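Local coordinates for protein HIRA (Homo sapiens, PDB 5YJE) that is a histone chaperone subunit that cooperates with ASF1A to promote replication-independent chromatin assembly, at residues A100-C103 with D104-C107; S173-A176 with G177-M180; V267-Q270 with E271-L274. All blocks are in the same frame, centred on the assembly; numbering follows the deposited sequence.

Interaction 1 (A100-C103 with D104-C107); sequences AGSC and DVVC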
loop_
_atom_site.group_PDB
_atom_site.type_symbol
_atom_site.label_atom_id
_atom_site.label_comp_id
_atom_site.label_asym_id
_atom_site.label_seq_id
_atom_site.Cartn_x
_atom_site.Cartn_y
_atom_site.Cartn_z
ATOM N N ALA B 100 11.186 -5.746 23.741
ATOM C CA ALA B 100 12.047 -6.541 22.868
ATOM C C ALA B 100 13.157 -5.630 22.365
ATOM O O ALA B 100 13.115 -4.414 22.559
ATOM C CB ALA B 100 11.260 -7.174 21.710
ATOM N N GLY B 101 14.163 -6.215 21.728
ATOM C CA GLY B 101 15.298 -5.429 21.287
ATOM C C GLY B 101 16.232 -6.223 20.403
ATOM O O GLY B 101 16.266 -7.457 20.440
ATOM N N SER B 102 17.003 -5.486 19.609
ATOM C CA SER B 102 17.978 -6.075 18.706
ATOM C C SER B 102 19.293 -5.321 18.842
ATOM O O SER B 102 19.471 -4.530 19.770
ATOM C CB SER B 102 17.482 -6.028 17.259
ATOM O OG SER B 102 17.335 -4.683 16.813
ATOM N N CYS B 103 20.223 -5.546 17.917
ATOM C CA CYS B 103 21.416 -4.713 17.884
ATOM C C CYS B 103 21.106 -3.266 17.525
ATOM O O CYS B 103 21.964 -2.400 17.716
ATOM C CB CYS B 103 22.413 -5.283 16.883
ATOM S SG CYS B 103 21.724 -5.393 15.189
ATOM N N ASP B 104 19.914 -2.979 17.015
ATOM C CA ASP B 104 19.599 -1.668 16.476
ATOM C C ASP B 104 18.555 -0.922 17.276
ATOM O O ASP B 104 18.637 0.300 17.390
ATOM C CB ASP B 104 19.102 -1.795 15.038
ATOM C CG ASP B 104 20.189 -2.195 14.091
ATOM O OD1 ASP B 104 21.372 -1.952 14.407
ATOM O OD2 ASP B 104 19.858 -2.753 13.031
ATOM N N VAL B 105 17.559 -1.614 17.826
ATOM C CA VAL B 105 16.461 -0.940 18.495
ATOM C C VAL B 105 16.140 -1.650 19.797
ATOM O O VAL B 105 16.503 -2.800 20.021
ATOM C CB VAL B 105 15.178 -0.853 17.633
ATOM C CG1 VAL B 105 15.496 -0.456 16.197
ATOM C CG2 VAL B 105 14.428 -2.142 17.688
ATOM N N VAL B 106 15.449 -0.925 20.660
ATOM C CA VAL B 106 14.779 -1.474 21.825
ATOM C C VAL B 106 13.372 -0.925 21.762
ATOM O O VAL B 106 13.190 0.277 21.563
ATOM C CB VAL B 106 15.466 -1.054 23.144
ATOM C CG1 VAL B 106 14.595 -1.409 24.328
ATOM C CG2 VAL B 106 16.839 -1.676 23.274
ATOM N N CYS B 107 12.377 -1.770 21.913
ATOM C CA CYS B 107 11.025 -1.246 21.892
ATOM C C CYS B 107 10.261 -1.793 23.074
ATOM O O CYS B 107 10.581 -2.861 23.600
ATOM C CB CYS B 107 10.310 -1.576 20.583
ATOM S SG CYS B 107 10.473 -3.275 20.197
#
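Ser-102 offers its hydroxyl to the turn that joins it to Val-105, and OG accepts two backbone N-H groups at once: that of Asp-104 at 3.1 Å and that of Val-105 at 3.2 Å. Chi1 of 64° explains this, since it holds OG between the backbone N and the carbonyl carbon, within bonding distance of both nitrogens. The bond to Asp-104, two residues on, makes an ST turn. OG also donates to the carbonyl of Gly-142, so three bonds fix the rotation of this side chain. Val-105 CG2 adds an apolar neighbour, 4.0 Å from Ser-102 OG. In the opposite direction, Ser-102 N donates to Val-105 O at 2.8 Å, in the carbonyl plane and nearly straight at N-H...O 166°. Here, then, the hydroxyl rather than the main-chain carbonyl of Ser-102 receives Val-105 N. The unit is a beta hairpin with Cys-103 and Asp-104 at its tip, joining strands 96-101 and 105-110 of a four-stranded antiparallel sheet, an arrangement consistent with a blade of the beta-propeller clan. Further in, Ala-100 and Cys-107 form a hydrogen-bonded pair. Cys-107 also has its SG between the backbone N and the carbonyl carbon, chi1 49°, which places it 3.7 Å from Ala-100 O and 4.3 Å from Ala-100 CB. The two side chains share one face, and both touch Cys-140 on strand 135-141 of the next sheet. Gly-101 and Val-106 are the non-hydrogen-bonded pair, and Gly-101 CA lies 3.2 Å from Val-105 O.

Interaction 2 (S173-A176 with G177-M180); sequences SILA and GSDM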
loop_
_atom_site.group_PDB
_atom_site.type_symbol
_atom_site.label_atom_id
_atom_site.label_comp_id
_atom_site.label_asym_id
_atom_site.label_seq_id
_atom_site.Cartn_x
_atom_site.Cartn_y
_atom_site.Cartn_z
ATOM N N SER B 173 -6.645 -16.662 9.610
ATOM C CA SER B 173 -6.520 -17.622 8.519
ATOM C C SER B 173 -5.579 -18.760 8.885
ATOM O O SER B 173 -5.876 -19.927 8.637
ATOM C CB SER B 173 -6.011 -16.903 7.275
ATOM O OG SER B 173 -6.473 -17.537 6.124
ATOM N N ILE B 174 -4.436 -18.426 9.479
ATOM C CA ILE B 174 -3.427 -19.404 9.849
ATOM C C ILE B 174 -3.872 -20.233 11.044
ATOM O O ILE B 174 -3.536 -21.420 11.152
ATOM C CB ILE B 174 -2.117 -18.658 10.151
ATOM C CG1 ILE B 174 -1.496 -18.146 8.867
ATOM C CG2 ILE B 174 -1.125 -19.509 10.958
ATOM C CD1 ILE B 174 -0.243 -17.414 9.174
ATOM N N LEU B 175 -4.612 -19.630 11.964
ATOM C CA LEU B 175 -4.912 -20.282 13.224
ATOM C C LEU B 175 -6.163 -21.144 13.148
ATOM O O LEU B 175 -6.271 -22.131 13.884
ATOM C CB LEU B 175 -5.040 -19.227 14.334
ATOM C CG LEU B 175 -3.702 -18.613 14.766
ATOM C CD1 LEU B 175 -3.906 -17.568 15.870
ATOM C CD2 LEU B 175 -2.732 -19.721 15.216
ATOM N N ALA B 176 -7.104 -20.805 12.273
ATOM C CA ALA B 176 -8.313 -21.608 12.143
ATOM C C ALA B 176 -7.959 -23.006 11.656
ATOM O O ALA B 176 -7.202 -23.165 10.697
ATOM C CB ALA B 176 -9.302 -20.936 11.187
ATOM N N GLY B 177 -8.485 -24.022 12.347
ATOM C CA GLY B 177 -8.156 -25.409 12.090
ATOM C C GLY B 177 -6.903 -25.910 12.774
ATOM O O GLY B 177 -6.681 -27.129 12.801
ATOM N N SER B 178 -6.081 -25.026 13.331
ATOM C CA SER B 178 -4.861 -25.420 14.028
ATOM C C SER B 178 -5.218 -26.004 15.390
ATOM O O SER B 178 -6.385 -26.207 15.725
ATOM C CB SER B 178 -3.926 -24.221 14.171
ATOM O OG SER B 178 -4.368 -23.367 15.219
ATOM N N ASP B 179 -4.206 -26.260 16.217
ATOM C CA ASP B 179 -4.429 -26.674 17.598
ATOM C C ASP B 179 -4.329 -25.498 18.585
ATOM O O ASP B 179 -3.960 -25.682 19.761
ATOM C CB ASP B 179 -3.455 -27.795 17.955
ATOM C CG ASP B 179 -2.028 -27.312 18.028
ATOM O OD1 ASP B 179 -1.756 -26.214 17.483
ATOM O OD2 ASP B 179 -1.184 -28.026 18.623
ATOM N N MET B 180 -4.677 -24.293 18.131
ATOM C CA MET B 180 -4.638 -23.036 18.882
ATOM C C MET B 180 -3.228 -22.567 19.229
ATOM O O MET B 180 -3.091 -21.717 20.104
ATOM C CB MET B 180 -5.413 -23.071 20.217
ATOM C CG MET B 180 -6.592 -24.033 20.395
ATOM S SD MET B 180 -6.666 -24.703 22.107
ATOM C CE MET B 180 -6.647 -23.242 23.175
#
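A type II beta turn from Leu-175 to Ser-178 ends the short helix 172-175 and starts the loop toward strand 184-187, and an ST turn at Ser-178 continues it. The evidence for the first is the bond from Ser-178 N to Leu-175 O at 3.0 Å, with Ala-176 and Gly-177 at the two corners. Gly-177 has a positive phi, and a CB here would collide with Ala-176 O, a conformation that suits glycine. Leu-175 O is gripped twice. The amide of Ser-178 approaches it from above the carbonyl plane, 46° out, whereas the hydroxyl lies in that plane on a lone pair, only 2.6 Å from OG to Leu-175 O. Ser-178 can deliver both donors because its OG sits between the backbone N and the carbonyl carbon, chi1 77°, which brings the hydroxyl to the Leu-175 carbonyl; Leu-175 CD2 lies 4.0 Å from Ser-178 OG. On the helical side, Ser-173 and Ile-174 pack on Leu-131 and Leu-130 of the second subunit, so the helix that the turn ends packs on that subunit. The hydroxyl proton being committed to Leu-175, OG is left to act as an acceptor, and it completes the ST turn by receiving Met-180 N at 3.1 Å with an N-H...OG angle of 139°.

Interaction 3 (V267-Q270 with E271-L274); sequences VVQQ and ETTL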
loop_
_atom_site.group_PDB
_atom_site.type_symbol
_atom_site.label_atom_id
_atom_site.label_comp_id
_atom_site.label_asym_id
_atom_site.label_seq_id
_atom_site.Cartn_x
_atom_site.Cartn_y
_atom_site.Cartn_z
ATOM N N VAL B 267 7.792 -41.285 -14.514
ATOM C CA VAL B 267 7.323 -39.941 -14.824
ATOM C C VAL B 267 6.715 -39.281 -13.583
ATOM O O VAL B 267 6.864 -38.074 -13.381
ATOM C CB VAL B 267 6.325 -39.976 -16.001
ATOM C CG1 VAL B 267 5.063 -40.730 -15.605
ATOM C CG2 VAL B 267 6.011 -38.526 -16.495
ATOM N N VAL B 268 6.036 -40.061 -12.736
ATOM C CA VAL B 268 5.424 -39.524 -11.535
ATOM C C VAL B 268 6.500 -39.024 -10.574
ATOM O O VAL B 268 6.336 -37.983 -9.929
ATOM C CB VAL B 268 4.520 -40.588 -10.888
ATOM C CG1 VAL B 268 3.895 -40.074 -9.621
ATOM C CG2 VAL B 268 3.427 -41.051 -11.869
ATOM N N GLN B 269 7.623 -39.736 -10.480
ATOM C CA GLN B 269 8.697 -39.270 -9.610
ATOM C C GLN B 269 9.365 -38.037 -10.194
ATOM O O GLN B 269 9.801 -37.153 -9.445
ATOM C CB GLN B 269 9.730 -40.378 -9.355
ATOM C CG GLN B 269 10.809 -40.049 -8.299
ATOM C CD GLN B 269 11.431 -41.292 -7.665
ATOM O OE1 GLN B 269 11.474 -42.364 -8.268
ATOM N NE2 GLN B 269 11.925 -41.146 -6.451
ATOM N N GLN B 270 9.458 -37.948 -11.522
ATOM C CA GLN B 270 9.926 -36.696 -12.102
ATOM C C GLN B 270 8.979 -35.545 -11.774
ATOM O O GLN B 270 9.424 -34.430 -11.497
ATOM C CB GLN B 270 10.090 -36.818 -13.606
ATOM C CG GLN B 270 11.209 -37.765 -14.049
ATOM C CD GLN B 270 11.279 -37.830 -15.567
ATOM O OE1 GLN B 270 10.287 -38.144 -16.220
ATOM N NE2 GLN B 270 12.432 -37.491 -16.133
ATOM N N GLU B 271 7.672 -35.783 -11.818
ATOM C CA GLU B 271 6.761 -34.664 -11.623
ATOM C C GLU B 271 6.758 -34.237 -10.165
ATOM O O GLU B 271 6.701 -33.039 -9.865
ATOM C CB GLU B 271 5.354 -35.013 -12.123
ATOM C CG GLU B 271 5.336 -35.342 -13.631
ATOM C CD GLU B 271 4.052 -34.956 -14.368
ATOM O OE1 GLU B 271 3.024 -34.596 -13.738
ATOM O OE2 GLU B 271 4.082 -35.013 -15.616
ATOM N N THR B 272 6.872 -35.196 -9.242
ATOM C CA THR B 272 7.000 -34.822 -7.841
ATOM C C THR B 272 8.318 -34.110 -7.586
ATOM O O THR B 272 8.357 -33.137 -6.829
ATOM C CB THR B 272 6.856 -36.035 -6.929
ATOM O OG1 THR B 272 7.935 -36.936 -7.170
ATOM C CG2 THR B 272 5.531 -36.737 -7.161
ATOM N N THR B 273 9.391 -34.545 -8.243
ATOM C CA THR B 273 10.681 -33.887 -8.067
ATOM C C THR B 273 10.634 -32.449 -8.578
ATOM O O THR B 273 11.127 -31.527 -7.912
ATOM C CB THR B 273 11.782 -34.690 -8.769
ATOM O OG1 THR B 273 11.897 -35.965 -8.139
ATOM C CG2 THR B 273 13.133 -33.992 -8.678
ATOM N N LEU B 274 10.021 -32.239 -9.747
ATOM C CA LEU B 274 9.860 -30.900 -10.297
ATOM C C LEU B 274 9.025 -30.020 -9.364
ATOM O O LEU B 274 9.407 -28.888 -9.050
ATOM C CB LEU B 274 9.201 -30.981 -11.669
ATOM C CG LEU B 274 9.946 -30.734 -12.984
ATOM C CD1 LEU B 274 8.938 -30.385 -14.043
ATOM C CD2 LEU B 274 10.966 -29.647 -12.898
#
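Glu-271 lays its aliphatic stem against the carbonyl of Val-267, with CG 3.1 Å from Val-267 O, and its side chain runs alongside that of Val-267 in the same direction, OE2 ending 4.1 Å from Val-267 CG2. The chain is bent at chi2 (-148°) rather than fully extended. Its carboxylate comes near Glu-89 of the second subunit, and two like charges so close might raise the proton affinity of one of them. Both segments belong to one helix, 266-286, and four i to i-4 main-chain bonds run through it, from Glu-271 N to Val-267 O up to Leu-274 N to Gln-270 O. The distinctive feature is Gln-269 O, which receives three donors. Thr-273 supplies two of them, its N at 2.9 Å and its OG1 at 2.7 Å from Gln-269 O; the hydroxyl arrives by having OG1 anti to the carbonyl carbon, chi1 -64°. Thr-272 supplies the third, OG1 at 3.0 Å from Gln-269 O, but steeply, with a C=O...OG1 angle of 107°. Threonine hydroxyls in helices commonly bond back to a carbonyl three or four residues earlier; here both kinds meet. The Thr-272 methyl, CG2, lies 3.1 Å from Val-268 O, so its two branches straddle successive carbonyls. With an alanine in place of Thr-272, Gln-269 O would probably lose this donor and keep those of Thr-273, while contacts with Leu-222 and with Leu-76 of the second subunit would be thinned. Gln-270 NE2 is hydrogen-bonded to Glu-307 OE2, at the end of helix 290-307, and Leu-274 meets Tyr-300 and Leu-304 of that helix. Thr-273 OG1 gives its proton to Gln-269 O and accepts from Asp-227 N, which implies that one hydroxyl bonds the helix to the loop following strand 211-217.

Overall arrangement
This chain is the C-terminal part of HIRA: sheets consistent with the beta-propeller clan, then a mostly helical end. From the N terminus the three contacts come strictly in series, none nesting in or crossing another. Interaction 1 closes the hairpin between strands 96-101 and 105-110. Interaction 2 follows the sheet running from strand 135-141 to strand 163-170 and closes the turn from helix 172-175 into the loop before strand 184-187. Interaction 3 lies within helix 266-286, in the helical end. Centres of interactions 1 and 3 stand about 46 Å apart on opposite sides of the chain's centre. Interactions 2 and 3 both touch the second subunit of the three-chain assembly.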